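Local coordinates for protein aminotransferase class-III (Sphaerobacter thermophilus DSM 20745, PDB 6K8H) that belongs to the class-III aminotransferases, a family of the PLP-dependent aminotransferase clan, and is also named omega-transaminase, at residues Ser117-Ala130 / Pro289-Phe303. Residues are numbered along the deposited sequence; the frame is centred on the assembly and turned at random.
With PLR ((5-hydroxy-4,6-dimethylpyridin-3-yl)methyl dihydrogen phosphate), chain D.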
loop_
_atom_site.group_PDB
_atom_site.type_symbol
_atom_site.label_atom_id
_atom_site.label_comp_id
_atom_site.label_asym_id
_atom_site.label_seq_id
_atom_site.Cartn_x
_atom_site.Cartn_y
_atom_site.Cartn_z
ATOM N N SER B 117 21.103 -4.419 -11.473
ATOM C CA SER B 117 20.907 -5.173 -10.236
ATOM C C SER B 117 19.593 -5.940 -10.207
ATOM O O SER B 117 19.446 -6.854 -9.389
ATOM C CB SER B 117 20.979 -4.238 -9.018
ATOM O OG SER B 117 19.737 -3.583 -8.802
ATOM N N LEU B 118 18.611 -5.551 -11.014
ATOM C CA LEU B 118 17.306 -6.208 -10.962
ATOM C C LEU B 118 17.347 -7.473 -11.807
ATOM O O LEU B 118 17.288 -7.421 -13.041
ATOM C CB LEU B 118 16.201 -5.272 -11.437
ATOM C CG LEU B 118 15.999 -3.987 -10.636
ATOM C CD1 LEU B 118 14.836 -3.180 -11.200
ATOM C CD2 LEU B 118 15.794 -4.310 -9.170
ATOM N N GLN B 119 17.441 -8.617 -11.133
ATOM C CA GLN B 119 17.279 -9.918 -11.767
ATOM C C GLN B 119 15.843 -10.411 -11.662
ATOM O O GLN B 119 15.320 -10.995 -12.618
ATOM C CB GLN B 119 18.220 -10.943 -11.120
ATOM C CG GLN B 119 19.663 -10.486 -10.978
ATOM C CD GLN B 119 20.591 -11.628 -10.600
ATOM O OE1 GLN B 119 20.369 -12.329 -9.605
ATOM N NE2 GLN B 119 21.628 -11.836 -11.410
ATOM N N GLN B 120 15.199 -10.183 -10.512
ATOM C CA GLN B 120 13.783 -10.485 -10.342
ATOM C C GLN B 120 13.118 -9.373 -9.543
ATOM O O GLN B 120 13.772 -8.682 -8.757
ATOM C CB GLN B 120 13.557 -11.825 -9.619
ATOM C CG GLN B 120 14.096 -13.046 -10.377
ATOM C CD GLN B 120 14.036 -14.313 -9.556
ATOM O OE1 GLN B 120 14.042 -14.272 -8.328
ATOM N NE2 GLN B 120 13.976 -15.449 -10.231
ATOM N N VAL B 121 11.805 -9.205 -9.751
ATOM C CA VAL B 121 11.025 -8.195 -9.046
ATOM C C VAL B 121 9.720 -8.808 -8.553
ATOM O O VAL B 121 9.300 -9.879 -8.998
ATOM C CB VAL B 121 10.724 -6.943 -9.915
ATOM C CG1 VAL B 121 11.994 -6.391 -10.537
ATOM C CG2 VAL B 121 9.696 -7.265 -10.985
ATOM N N ARG B 122 9.103 -8.111 -7.593
ATOM C CA ARG B 122 7.727 -8.305 -7.146
ATOM C C ARG B 122 7.079 -6.933 -6.992
ATOM O O ARG B 122 7.732 -5.981 -6.550
ATOM C CB ARG B 122 7.653 -9.051 -5.805
ATOM C CG ARG B 122 8.000 -10.526 -5.869
ATOM C CD ARG B 122 7.933 -11.162 -4.497
ATOM N NE ARG B 122 6.578 -11.530 -4.069
ATOM C CZ ARG B 122 6.007 -12.712 -4.305
ATOM N NH1 ARG B 122 6.660 -13.642 -4.979
ATOM N NH2 ARG B 122 4.784 -12.978 -3.860
ATOM N N PHE B 123 5.792 -6.838 -7.326
ATOM C CA PHE B 123 5.063 -5.580 -7.251
ATOM C C PHE B 123 4.241 -5.504 -5.969
ATOM O O PHE B 123 3.730 -6.518 -5.471
ATOM C CB PHE B 123 4.156 -5.408 -8.472
ATOM C CG PHE B 123 4.911 -5.382 -9.764
ATOM C CD1 PHE B 123 5.536 -4.219 -10.183
ATOM C CD2 PHE B 123 5.046 -6.528 -10.528
ATOM C CE1 PHE B 123 6.261 -4.190 -11.357
ATOM C CE2 PHE B 123 5.775 -6.507 -11.709
ATOM C CZ PHE B 123 6.387 -5.340 -12.120
ATOM N N THR B 124 4.148 -4.290 -5.427
ATOM C CA THR B 124 3.357 -3.975 -4.248
ATOM C C THR B 124 2.418 -2.829 -4.606
ATOM O O THR B 124 2.362 -2.417 -5.770
ATOM C CB THR B 124 4.260 -3.583 -3.081
ATOM O OG1 THR B 124 4.898 -2.343 -3.398
ATOM C CG2 THR B 124 5.336 -4.658 -2.823
ATOM N N ASN B 125 1.703 -2.285 -3.621
ATOM C CA ASN B 125 0.733 -1.232 -3.887
ATOM C C ASN B 125 1.198 0.150 -3.443
ATOM O O ASN B 125 0.421 1.112 -3.544
ATOM C CB ASN B 125 -0.601 -1.596 -3.239
ATOM C CG ASN B 125 -1.081 -2.942 -3.703
ATOM O OD1 ASN B 125 -1.481 -3.088 -4.857
ATOM N ND2 ASN B 125 -0.965 -3.953 -2.848
ATOM N N SER B 126 2.436 0.277 -2.960
ATOM C CA SER B 126 2.965 1.565 -2.525
ATOM C C SER B 126 4.473 1.429 -2.382
ATOM O O SER B 126 5.004 0.319 -2.241
ATOM C CB SER B 126 2.334 2.043 -1.223
ATOM O OG SER B 126 2.636 1.138 -0.198
ATOM N N GLY B 127 5.158 2.576 -2.432
ATOM C CA GLY B 127 6.569 2.590 -2.086
ATOM C C GLY B 127 6.805 2.197 -0.641
ATOM O O GLY B 127 7.803 1.552 -0.313
ATOM N N THR B 128 5.891 2.600 0.248
ATOM C CA THR B 128 5.931 2.142 1.633
ATOM C C THR B 128 5.935 0.624 1.709
ATOM O O THR B 128 6.727 0.028 2.457
ATOM C CB THR B 128 4.735 2.694 2.396
ATOM O OG1 THR B 128 4.918 4.090 2.579
ATOM C CG2 THR B 128 4.599 1.988 3.773
ATOM N N GLU B 129 5.033 -0.022 0.960
ATOM C CA GLU B 129 4.986 -1.480 0.952
ATOM C C GLU B 129 6.259 -2.061 0.359
ATOM O O GLU B 129 6.759 -3.083 0.832
ATOM C CB GLU B 129 3.759 -1.984 0.173
ATOM C CG GLU B 129 2.436 -1.934 0.943
ATOM C CD GLU B 129 1.302 -2.745 0.268
ATOM O OE1 GLU B 129 1.475 -3.237 -0.874
ATOM O OE2 GLU B 129 0.228 -2.882 0.893
ATOM N N ALA B 130 6.787 -1.434 -0.691
ATOM C CA ALA B 130 8.024 -1.925 -1.293
ATOM C C ALA B 130 9.166 -1.909 -0.283
ATOM O O ALA B 130 9.899 -2.895 -0.139
ATOM C CB ALA B 130 8.370 -1.079 -2.519
ATOM N N PRO B 289 -1.537 3.516 -8.227
ATOM C CA PRO B 289 -0.837 3.058 -7.017
ATOM C C PRO B 289 0.071 1.872 -7.327
ATOM O O PRO B 289 -0.312 0.944 -8.039
ATOM C CB PRO B 289 -1.978 2.681 -6.064
ATOM C CG PRO B 289 -3.173 3.440 -6.565
ATOM C CD PRO B 289 -3.004 3.476 -8.055
ATOM N N VAL B 290 1.287 1.918 -6.793
ATOM C CA VAL B 290 2.313 0.964 -7.206
ATOM C C VAL B 290 3.505 1.006 -6.262
ATOM O O VAL B 290 3.815 2.045 -5.663
ATOM C CB VAL B 290 2.781 1.261 -8.641
ATOM C CG1 VAL B 290 3.533 2.578 -8.667
ATOM C CG2 VAL B 290 3.624 0.111 -9.211
ATOM N N GLY B 291 4.178 -0.132 -6.137
ATOM C CA GLY B 291 5.532 -0.201 -5.626
ATOM C C GLY B 291 6.162 -1.459 -6.184
ATOM O O GLY B 291 5.502 -2.280 -6.824
ATOM N N ALA B 292 7.448 -1.620 -5.920
ATOM C CA ALA B 292 8.113 -2.829 -6.385
ATOM C C ALA B 292 9.378 -3.016 -5.581
ATOM O O ALA B 292 10.033 -2.047 -5.214
ATOM C CB ALA B 292 8.451 -2.768 -7.886
ATOM N N VAL B 293 9.712 -4.267 -5.311
ATOM C CA VAL B 293 10.976 -4.624 -4.698
ATOM C C VAL B 293 11.653 -5.606 -5.641
ATOM O O VAL B 293 11.013 -6.543 -6.129
ATOM C CB VAL B 293 10.771 -5.220 -3.288
ATOM C CG1 VAL B 293 9.672 -6.271 -3.307
ATOM C CG2 VAL B 293 12.052 -5.804 -2.760
ATOM N N GLY B 294 12.924 -5.360 -5.950
ATOM C CA GLY B 294 13.614 -6.265 -6.847
ATOM C C GLY B 294 15.083 -6.329 -6.507
ATOM O O GLY B 294 15.609 -5.514 -5.748
ATOM N N GLY B 295 15.749 -7.308 -7.103
ATOM C CA GLY B 295 17.181 -7.434 -6.900
ATOM C C GLY B 295 17.698 -8.771 -7.389
ATOM O O GLY B 295 17.162 -9.354 -8.345
ATOM N N SER B 296 18.784 -9.218 -6.757
ATOM C CA SER B 296 19.377 -10.501 -7.099
ATOM C C SER B 296 18.371 -11.627 -6.893
ATOM O O SER B 296 17.567 -11.603 -5.946
ATOM C CB SER B 296 20.634 -10.746 -6.290
ATOM O OG SER B 296 20.344 -10.899 -4.908
ATOM N N ALA B 297 18.415 -12.615 -7.806
ATOM C CA ALA B 297 17.637 -13.839 -7.605
ATOM C C ALA B 297 17.994 -14.514 -6.288
ATOM O O ALA B 297 17.123 -15.096 -5.627
ATOM C CB ALA B 297 17.859 -14.790 -8.770
ATOM N N GLU B 298 19.251 -14.378 -5.859
ATOM C CA GLU B 298 19.688 -14.975 -4.601
ATOM C C GLU B 298 18.852 -14.475 -3.424
ATOM O O GLU B 298 18.343 -15.272 -2.627
ATOM C CB GLU B 298 21.177 -14.694 -4.383
ATOM C CG GLU B 298 21.689 -14.939 -2.972
ATOM C CD GLU B 298 21.870 -16.421 -2.618
ATOM O OE1 GLU B 298 21.671 -17.286 -3.502
ATOM O OE2 GLU B 298 22.210 -16.716 -1.445
ATOM N N VAL B 299 18.698 -13.156 -3.293
ATOM C CA VAL B 299 17.951 -12.638 -2.153
ATOM C C VAL B 299 16.452 -12.743 -2.396
ATOM O O VAL B 299 15.691 -13.123 -1.497
ATOM C CB VAL B 299 18.374 -11.188 -1.838
ATOM C CG1 VAL B 299 17.573 -10.650 -0.667
ATOM C CG2 VAL B 299 19.869 -11.107 -1.560
ATOM N N MET B 300 16.003 -12.440 -3.614
ATOM C CA MET B 300 14.578 -12.507 -3.894
ATOM C C MET B 300 14.018 -13.917 -3.749
ATOM O O MET B 300 12.797 -14.067 -3.660
ATOM C CB MET B 300 14.295 -11.956 -5.296
ATOM C CG MET B 300 14.594 -10.464 -5.446
ATOM S SD MET B 300 13.384 -9.464 -4.575
ATOM C CE MET B 300 11.942 -9.850 -5.574
ATOM N N SER B 301 14.874 -14.948 -3.685
ATOM C CA SER B 301 14.383 -16.317 -3.532
ATOM C C SER B 301 13.615 -16.545 -2.231
ATOM O O SER B 301 12.889 -17.539 -2.130
ATOM C CB SER B 301 15.545 -17.306 -3.623
ATOM O OG SER B 301 16.411 -17.129 -2.524
ATOM N N VAL B 302 13.737 -15.656 -1.240
ATOM C CA VAL B 302 12.930 -15.792 -0.025
ATOM C C VAL B 302 11.439 -15.727 -0.337
ATOM O O VAL B 302 10.616 -16.179 0.467
ATOM C CB VAL B 302 13.315 -14.721 1.027
ATOM C CG1 VAL B 302 14.797 -14.810 1.344
ATOM C CG2 VAL B 302 12.949 -13.311 0.546
ATOM N N PHE B 303 11.068 -15.165 -1.492
ATOM C CA PHE B 303 9.676 -15.052 -1.909
ATOM C C PHE B 303 9.187 -16.218 -2.768
ATOM O O PHE B 303 7.977 -16.331 -3.006
ATOM C CB PHE B 303 9.482 -13.772 -2.716
ATOM C CG PHE B 303 9.690 -12.515 -1.936
ATOM C CD1 PHE B 303 8.852 -12.184 -0.881
ATOM C CD2 PHE B 303 10.703 -11.637 -2.286
ATOM C CE1 PHE B 303 9.039 -11.005 -0.181
ATOM C CE2 PHE B 303 10.890 -10.454 -1.590
ATOM C CZ PHE B 303 10.055 -10.144 -0.535
HETATM N N1 PLR D . 10.710 6.163 -0.359
HETATM C C2 PLR D . 10.933 7.375 -0.854
HETATM C C2A PLR D . 12.340 7.813 -1.097
HETATM C C3 PLR D . 9.858 8.221 -1.162
HETATM O O3 PLR D . 10.123 9.440 -1.672
HETATM C C4 PLR D . 8.539 7.782 -0.932
HETATM C C4A PLR D . 7.409 8.653 -1.257
HETATM C C5 PLR D . 8.339 6.496 -0.419
HETATM C C6 PLR D . 9.447 5.744 -0.135
HETATM C C5A PLR D . 6.960 5.969 -0.125
HETATM O O4P PLR D . 6.143 5.685 -1.301
HETATM P P PLR D . 4.540 5.746 -1.177
HETATM O O1P PLR D . 4.199 4.838 -0.041
HETATM O O2P PLR D . 4.201 7.162 -0.885
HETATM O O3P PLR D . 3.992 5.283 -2.488
HETATM O O HOH W 1 18.488 -4.087 -6.529
HETATM O O HOH W 2 21.469 -13.927 -7.847
HETATM O O HOH W 3 14.826 -16.150 -6.650
HETATM O O HOH W 4 -1.100 -1.860 -7.448
HETATM O O HOH W 5 1.007 3.576 -3.957
#
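Arg122 CD lies over one face of the Phe303 ring, a CH-pi contact 3.8 Å from CD to ring centroid. Val302 CG2 lies over the opposite face, offset toward the rim. The Arg122 chain bends at chi3 (81°), and the guanidinium and Phe303 ring planes are 20° apart. Arg122 NE is hydrogen-bonded to His314, and NH2 to Asn34 of the second subunit. At the edge of the Phe123 ring lies Gly291 O; Ala292 CB touches CD1 at 4.0 Å.

The strands 120-124 and 291-295 run antiparallel. Gln120, Arg122 and Thr124 form the hydrogen-bonded pairs with Gly295, Val293 and Gly291. Gln119 N and Gln120 N both bond to Gly295 O, a classic beta bulge. Gln119 OE1 accepts from Ala297 N at 2.7 Å, in the carbonyl plane and on a lone pair. Ser296 caps the following helix through its OG. Met300 folds back, bent at chi2 and chi3, and brings CE within 4.0 Å of Arg122 CG. Gly291 CA packs on Thr124 OG1 and lies 3.5 Å from Ser126 O in a CA-H...O contact. Thr124 OG1 donates to Ser126 O at 2.9 Å, while Ala130 N reaches that oxygen from the opposite face.

Ser126 OG caps helix 127-142 and also bonds to Glu129 of the second subunit. At that helix start, part of the phosphate site, Gly127 N and Thr128 N each hold a phosphate oxygen of PLR; Thr128 OG1 adds a third bond, and Thr317 of the second subunit also bonds PLR.

Strand 120-124 is outermost, within this chain, in the seven-stranded mixed sheet of the fold type I PLP-dependent large domain, and strand 291-295 joins it to strand 277-281. Val121 and Phe123 pack on helix 102-114; Phe303 packs on helix 127-142.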